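Putative pachytene checkpoint protein 2 (Caenorhabditis elegans, PDB 4XGU) probably uses ATP hydrolysis to remodel partner proteins and probably plays a key role in meiotic chromosome recombination. Local coordinates at residues I15-C18 with Q19-K23; S61-E64 with L65-K68; R365-F368 with T369-L372. All coordinates share one frame; numbering follows the deposited sequence.

Contact 1: I15-C18 with Q19-K23; sequences IRIC and QKFPK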
loop_
_atom_site.group_PDB
_atom_site.type_symbol
_atom_site.label_atom_id
_atom_site.label_comp_id
_atom_site.label_asym_id
_atom_site.label_seq_id
_atom_site.Cartn_x
_atom_site.Cartn_y
_atom_site.Cartn_z
ATOM N N ILE B 15 28.759 -48.106 12.768
ATOM C CA ILE B 15 28.803 -48.935 13.963
ATOM C C ILE B 15 28.969 -48.088 15.217
ATOM O O ILE B 15 29.952 -47.362 15.359
ATOM C CB ILE B 15 29.951 -49.955 13.890
ATOM C CG1 ILE B 15 29.777 -50.868 12.675
ATOM C CG2 ILE B 15 30.021 -50.775 15.169
ATOM C CD1 ILE B 15 30.916 -51.851 12.486
ATOM N N ARG B 16 28.002 -48.179 16.123
ATOM C CA ARG B 16 28.076 -47.459 17.388
ATOM C C ARG B 16 28.758 -48.303 18.460
ATOM O O ARG B 16 28.249 -49.356 18.847
ATOM C CB ARG B 16 26.680 -47.051 17.861
ATOM C CG ARG B 16 26.688 -46.154 19.089
ATOM C CD ARG B 16 25.479 -46.400 19.972
ATOM N NE ARG B 16 24.225 -46.340 19.229
ATOM C CZ ARG B 16 23.040 -46.632 19.754
ATOM N NH1 ARG B 16 22.952 -47.002 21.024
ATOM N NH2 ARG B 16 21.945 -46.556 19.012
ATOM N N ILE B 17 29.908 -47.839 18.939
ATOM C CA ILE B 17 30.602 -48.509 20.035
ATOM C C ILE B 17 30.233 -47.910 21.387
ATOM O O ILE B 17 29.563 -46.879 21.461
ATOM C CB ILE B 17 32.129 -48.436 19.876
ATOM C CG1 ILE B 17 32.553 -47.019 19.494
ATOM C CG2 ILE B 17 32.608 -49.442 18.845
ATOM C CD1 ILE B 17 34.036 -46.872 19.258
ATOM N N CYS B 18 30.673 -48.566 22.455
ATOM C CA CYS B 18 30.447 -48.067 23.805
ATOM C C CYS B 18 31.333 -46.863 24.083
ATOM O O CYS B 18 32.369 -46.687 23.443
ATOM C CB CYS B 18 30.711 -49.161 24.844
ATOM S SG CYS B 18 29.220 -49.932 25.519
ATOM N N GLN B 19 30.925 -46.036 25.041
ATOM C CA GLN B 19 31.760 -44.926 25.481
ATOM C C GLN B 19 33.011 -45.478 26.147
ATOM O O GLN B 19 34.110 -44.967 25.934
ATOM C CB GLN B 19 31.007 -44.000 26.441
ATOM C CG GLN B 19 29.996 -43.072 25.777
ATOM C CD GLN B 19 28.691 -43.766 25.434
ATOM O OE1 GLN B 19 28.424 -44.880 25.891
ATOM N NE2 GLN B 19 27.865 -43.106 24.628
ATOM N N LYS B 20 32.837 -46.529 26.946
ATOM C CA LYS B 20 33.954 -47.163 27.644
ATOM C C LYS B 20 34.948 -47.776 26.665
ATOM O O LYS B 20 36.113 -47.975 27.004
ATOM C CB LYS B 20 33.452 -48.230 28.623
ATOM C CG LYS B 20 32.857 -47.654 29.908
ATOM C CD LYS B 20 33.157 -48.527 31.120
ATOM C CE LYS B 20 31.973 -49.403 31.489
ATOM N NZ LYS B 20 32.297 -50.324 32.618
ATOM N N PHE B 21 34.482 -48.077 25.456
ATOM C CA PHE B 21 35.374 -48.508 24.389
ATOM C C PHE B 21 36.278 -47.339 23.998
ATOM O O PHE B 21 35.790 -46.298 23.554
ATOM C CB PHE B 21 34.579 -49.002 23.175
ATOM C CG PHE B 21 35.358 -49.908 22.257
ATOM C CD1 PHE B 21 36.460 -49.434 21.554
ATOM C CD2 PHE B 21 34.976 -51.229 22.083
ATOM C CE1 PHE B 21 37.170 -50.264 20.712
ATOM C CE2 PHE B 21 35.681 -52.063 21.242
ATOM C CZ PHE B 21 36.781 -51.581 20.556
ATOM N N PRO B 22 37.600 -47.507 24.171
ATOM C CA PRO B 22 38.573 -46.475 23.800
ATOM C C PRO B 22 38.721 -46.343 22.287
ATOM O O PRO B 22 38.924 -47.344 21.603
ATOM C CB PRO B 22 39.873 -46.975 24.433
ATOM C CG PRO B 22 39.717 -48.452 24.480
ATOM C CD PRO B 22 38.252 -48.711 24.719
ATOM N N LYS B 23 38.621 -45.118 21.777
ATOM C CA LYS B 23 38.671 -44.885 20.338
ATOM C C LYS B 23 40.059 -45.173 19.771
ATOM O O LYS B 23 40.205 -45.469 18.584
ATOM C CB LYS B 23 38.261 -43.447 20.009
ATOM C CG LYS B 23 37.983 -43.215 18.531
ATOM C CD LYS B 23 38.369 -41.809 18.099
ATOM C CE LYS B 23 37.528 -40.751 18.796
ATOM N NZ LYS B 23 37.817 -39.387 18.264
#
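A beta turn formed by C18, Q19, K20 and F21 reverses the chain just beyond strand 12-16, the central strand of the small N-terminal sheet. Its two inner residues, Q19 and K20, both have right-handed helical backbone angles, which fits a type I turn. The closing bond runs from F21 N to C18 O over 3.2 Å, but its angle at the hydrogen is only 127°, so it is weak. The same carbonyl oxygen is approached by F21 CB at 3.2 Å, a contact that packs the start of the phenylalanine side chain against the turn's backbone.

The apolar part is carried by I17 and F21. Their CB atoms come within 4.1 Å, and the CG2 methyl of I17 lies over one face of the F21 ring, 4.4 Å from F21 CG. With chi1 at -159°, F21 sets its CG roughly anti to the backbone N and carries the ring out past I17 rather than over C18. C18 contributes its CB, 4.2 Å from F21 CB. Q19 has its CB pointing away from the strand end, and its chain folds at chi2, bringing OE1 to 4.0 Å from C18 C.

Neighbouring elements fix the turn from outside. K99 NZ bonds the backbone oxygens of both Q19 and F21, F33 of helix 30-41 packs on I17, and V26 and R29 touch F21. The arrangement is that of a type I turn at the end of a sheet strand, here leading into the loop before helix 30-41.

Contact 2: S61-E64 with L65-K68; sequences SLNE and LFEK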
loop_
_atom_site.group_PDB
_atom_site.type_symbol
_atom_site.label_atom_id
_atom_site.label_comp_id
_atom_site.label_asym_id
_atom_site.label_seq_id
_atom_site.Cartn_x
_atom_site.Cartn_y
_atom_site.Cartn_z
ATOM N N SER B 61 30.829 -63.487 20.512
ATOM C CA SER B 61 31.882 -62.589 20.967
ATOM C C SER B 61 31.902 -61.315 20.126
ATOM O O SER B 61 32.495 -60.308 20.514
ATOM C CB SER B 61 33.244 -63.284 20.907
ATOM O OG SER B 61 34.291 -62.379 21.217
ATOM N N LEU B 62 31.252 -61.366 18.967
ATOM C CA LEU B 62 31.146 -60.195 18.110
ATOM C C LEU B 62 30.238 -59.156 18.754
ATOM O O LEU B 62 30.283 -57.978 18.407
ATOM C CB LEU B 62 30.616 -60.580 16.730
ATOM C CG LEU B 62 31.503 -61.480 15.872
ATOM C CD1 LEU B 62 30.709 -62.053 14.712
ATOM C CD2 LEU B 62 32.709 -60.706 15.362
ATOM N N ASN B 63 29.414 -59.601 19.695
ATOM C CA ASN B 63 28.477 -58.712 20.372
ATOM C C ASN B 63 29.173 -57.809 21.375
ATOM O O ASN B 63 28.641 -56.764 21.749
ATOM C CB ASN B 63 27.383 -59.516 21.077
ATOM C CG ASN B 63 26.386 -60.113 20.108
ATOM O OD1 ASN B 63 26.201 -59.608 19.001
ATOM N ND2 ASN B 63 25.729 -61.188 20.523
ATOM N N GLU B 64 30.363 -58.210 21.810
ATOM C CA GLU B 64 31.113 -57.427 22.784
ATOM C C GLU B 64 31.728 -56.182 22.148
ATOM O O GLU B 64 32.253 -55.317 22.846
ATOM C CB GLU B 64 32.204 -58.282 23.433
ATOM C CG GLU B 64 31.677 -59.378 24.352
ATOM C CD GLU B 64 32.780 -60.275 24.892
ATOM O OE1 GLU B 64 33.877 -60.298 24.295
ATOM O OE2 GLU B 64 32.553 -60.958 25.914
ATOM N N LEU B 65 31.648 -56.090 20.822
ATOM C CA LEU B 65 32.257 -54.988 20.081
ATOM C C LEU B 65 31.342 -53.776 19.936
ATOM O O LEU B 65 31.750 -52.647 20.202
ATOM C CB LEU B 65 32.680 -55.454 18.685
ATOM C CG LEU B 65 33.819 -56.467 18.566
ATOM C CD1 LEU B 65 34.014 -56.873 17.114
ATOM C CD2 LEU B 65 35.103 -55.892 19.132
ATOM N N PHE B 66 30.106 -54.013 19.510
ATOM C CA PHE B 66 29.222 -52.922 19.119
ATOM C C PHE B 66 27.965 -52.797 19.973
ATOM O O PHE B 66 27.589 -53.717 20.700
ATOM C CB PHE B 66 28.818 -53.086 17.654
ATOM C CG PHE B 66 27.855 -54.214 17.408
ATOM C CD1 PHE B 66 28.278 -55.530 17.458
ATOM C CD2 PHE B 66 26.527 -53.956 17.115
ATOM C CE1 PHE B 66 27.393 -56.568 17.225
ATOM C CE2 PHE B 66 25.638 -54.989 16.882
ATOM C CZ PHE B 66 26.073 -56.296 16.937
ATOM N N GLU B 67 27.322 -51.640 19.868
ATOM C CA GLU B 67 26.074 -51.371 20.564
ATOM C C GLU B 67 24.934 -51.400 19.552
ATOM O O GLU B 67 23.799 -51.735 19.880
ATOM C CB GLU B 67 26.140 -50.018 21.282
ATOM C CG GLU B 67 25.393 -49.964 22.607
ATOM C CD GLU B 67 25.746 -48.733 23.431
ATOM O OE1 GLU B 67 25.586 -47.601 22.923
ATOM O OE2 GLU B 67 26.191 -48.900 24.588
ATOM N N LYS B 68 25.262 -51.057 18.310
ATOM C CA LYS B 68 24.300 -51.036 17.214
ATOM C C LYS B 68 25.030 -50.802 15.898
ATOM O O LYS B 68 25.955 -49.991 15.831
ATOM C CB LYS B 68 23.241 -49.954 17.445
ATOM C CG LYS B 68 22.440 -49.550 16.217
ATOM C CD LYS B 68 21.302 -48.615 16.612
ATOM C CE LYS B 68 20.813 -47.788 15.435
ATOM N NZ LYS B 68 19.722 -46.848 15.826
#
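F66 lays the edge of its ring along the backbone oxygen of L62, which sits close to the ring plane, 3.3 Å from F66 CD1 and 3.4 Å from F66 CE1. Its chi1 of 72° sets CG between backbone N and carbonyl carbon, turning the ring toward that oxygen. L62 O belongs to a type I beta turn, L62 to L65, that continues the 3-10 segment including S61 and L62: E64 N bonds S61 O, and L65 N then bonds L62 O at 3.4 Å. The second bond is long and therefore weak, despite its angle of 158°. L65 adds its CB 3.5 Å from L62 O, so one carbonyl oxygen meets an amide, an aliphatic carbon and an aromatic edge.

N63 and F66 run side by side and point the same way, with amide and ring planes 59° apart. The stronger partner of N63 OD1 is V53 N, which helps to hold the amide beside the ring. L36 of helix 30-41 and I15 of strand 12-16 also pack on F66. A serine at F66 would probably leave a gap beside L36 and I15 and strip the oxygen of L62 of its aromatic neighbour. Farther on, E67 and K68 both face R16 in a classic beta bulge. The ring reaches N63 through its outer carbons: N63 OD1 lies obliquely to it, 3.7 Å from F66 CE1.

Contact 3: R365-F368 with T369-L372; sequences RNEF and TEIL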
loop_
_atom_site.group_PDB
_atom_site.type_symbol
_atom_site.label_atom_id
_atom_site.label_comp_id
_atom_site.label_asym_id
_atom_site.label_seq_id
_atom_site.Cartn_x
_atom_site.Cartn_y
_atom_site.Cartn_z
ATOM N N ARG B 365 -1.790 -61.445 0.728
ATOM C CA ARG B 365 -2.205 -60.580 1.822
ATOM C C ARG B 365 -3.045 -61.338 2.835
ATOM O O ARG B 365 -4.162 -61.762 2.540
ATOM C CB ARG B 365 -2.986 -59.373 1.299
ATOM C CG ARG B 365 -2.122 -58.328 0.622
ATOM C CD ARG B 365 -2.950 -57.136 0.188
ATOM N NE ARG B 365 -2.173 -56.194 -0.609
ATOM C CZ ARG B 365 -2.671 -55.091 -1.157
ATOM N NH1 ARG B 365 -3.952 -54.789 -0.994
ATOM N NH2 ARG B 365 -1.888 -54.290 -1.868
ATOM N N ASN B 366 -2.483 -61.515 4.026
ATOM C CA ASN B 366 -3.213 -62.071 5.154
ATOM C C ASN B 366 -4.466 -61.240 5.388
ATOM O O ASN B 366 -4.478 -60.047 5.087
ATOM C CB ASN B 366 -2.338 -62.091 6.411
ATOM C CG ASN B 366 -1.197 -63.093 6.321
ATOM O OD1 ASN B 366 -1.048 -63.954 7.186
ATOM N ND2 ASN B 366 -0.387 -62.985 5.272
ATOM N N GLU B 367 -5.524 -61.858 5.902
ATOM C CA GLU B 367 -6.755 -61.118 6.142
ATOM C C GLU B 367 -6.493 -60.016 7.162
ATOM O O GLU B 367 -6.958 -58.893 6.997
ATOM C CB GLU B 367 -7.880 -62.040 6.615
ATOM C CG GLU B 367 -9.273 -61.536 6.253
ATOM C CD GLU B 367 -9.520 -61.526 4.753
ATOM O OE1 GLU B 367 -9.087 -62.481 4.072
ATOM O OE2 GLU B 367 -10.143 -60.565 4.253
ATOM N N PHE B 368 -5.726 -60.334 8.202
ATOM C CA PHE B 368 -5.307 -59.327 9.174
ATOM C C PHE B 368 -4.462 -58.252 8.501
ATOM O O PHE B 368 -4.597 -57.067 8.799
ATOM C CB PHE B 368 -4.526 -59.966 10.323
ATOM C CG PHE B 368 -5.385 -60.366 11.485
ATOM C CD1 PHE B 368 -6.461 -59.581 11.868
ATOM C CD2 PHE B 368 -5.123 -61.529 12.191
ATOM C CE1 PHE B 368 -7.258 -59.944 12.937
ATOM C CE2 PHE B 368 -5.916 -61.900 13.260
ATOM C CZ PHE B 368 -6.987 -61.106 13.634
ATOM N N THR B 369 -3.589 -58.680 7.596
ATOM C CA THR B 369 -2.838 -57.755 6.759
ATOM C C THR B 369 -3.813 -56.952 5.904
ATOM O O THR B 369 -3.644 -55.748 5.707
ATOM C CB THR B 369 -1.830 -58.499 5.856
ATOM O OG1 THR B 369 -0.844 -59.148 6.667
ATOM C CG2 THR B 369 -1.143 -57.538 4.901
ATOM N N GLU B 370 -4.851 -57.628 5.416
ATOM C CA GLU B 370 -5.860 -56.999 4.570
ATOM C C GLU B 370 -6.782 -56.079 5.371
ATOM O O GLU B 370 -7.108 -54.977 4.924
ATOM C CB GLU B 370 -6.685 -58.065 3.842
ATOM C CG GLU B 370 -7.731 -57.507 2.886
ATOM C CD GLU B 370 -7.119 -56.833 1.671
ATOM O OE1 GLU B 370 -5.961 -57.153 1.327
ATOM O OE2 GLU B 370 -7.796 -55.979 1.058
ATOM N N ILE B 371 -7.203 -56.533 6.549
ATOM C CA ILE B 371 -8.072 -55.734 7.409
ATOM C C ILE B 371 -7.368 -54.445 7.824
ATOM O O ILE B 371 -7.973 -53.372 7.833
ATOM C CB ILE B 371 -8.507 -56.511 8.670
ATOM C CG1 ILE B 371 -9.411 -57.683 8.296
ATOM C CG2 ILE B 371 -9.259 -55.604 9.624
ATOM C CD1 ILE B 371 -9.689 -58.623 9.446
ATOM N N LEU B 372 -6.086 -54.558 8.156
ATOM C CA LEU B 372 -5.286 -53.398 8.533
ATOM C C LEU B 372 -5.114 -52.448 7.354
ATOM O O LEU B 372 -5.121 -51.229 7.522
ATOM C CB LEU B 372 -3.919 -53.836 9.063
ATOM C CG LEU B 372 -2.966 -52.718 9.493
ATOM C CD1 LEU B 372 -3.622 -51.828 10.535
ATOM C CD2 LEU B 372 -1.666 -53.298 10.025
#
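R365 and E370 supply the charged interaction at the start of helix 367-378. The guanidinium and carboxylate planes are only 20° apart and E370 OE1 lies at the guanidinium edge, near its plane, but the salt bridge is long, 3.9 Å from R365 NH1 to E370 OE1. The acid folds at chi2 (69°) back toward the arginine, placing OE1 3.2 Å from R365 CD, so that it crosses the extended arginine chain there. R365 also makes a cation-pi contact with F373.

The backbone bonds establish the first helical turn. L372 N donates to F368 O at 3.0 Å, with the donor 36° above the carbonyl plane. E370 N to N366 O and I371 N to E367 O follow the same four-residue spacing, but both are modelled so short that their lengths are doubtful. N366 holds the N-cap position without a capping bond from its side chain; its ND2 instead bonds P364 O weakly. T369 OG1 lies 3.3 Å from N366 CB and has a weak bond from Q356 N.

Apolar contact joins F368 and I371, side by side along the helix, with F368 CD1 4.1 Å from I371 CD1. L405 and P406 pack on F368, M409 touches I371 and L372, and Y328 meets T369.

E367 OE2 and E370 OE2 are 6.1 Å apart. Although alike in charge, both acids stand in the first turn, where the positive end of the helix dipole would probably favour them, and R365 is likely to offset part of the charge on E370.

In the fold
Contacts 1 and 2 are neighbours, their centres about 10 Å apart, at one end of the N-terminal domain's three-stranded sheet. Residues 15-23 lead out of strand 12-16, while the loop of contact 2 runs into its antiparallel neighbour, strand 68-72, with helix 30-41 between them in sequence and packed against both. Direct links include a probable hydrogen bond from R16 N to K68 O (2.7 Å) and a weak ion pair between R16 and E67. Contact 3 comes last along the chain, in the AAA+ lid, its centre about 42 and 37 Å from those of contacts 1 and 2. Two contacts thus lie where the chain leaves and enters adjacent sheet strands, the third where a lid helix starts.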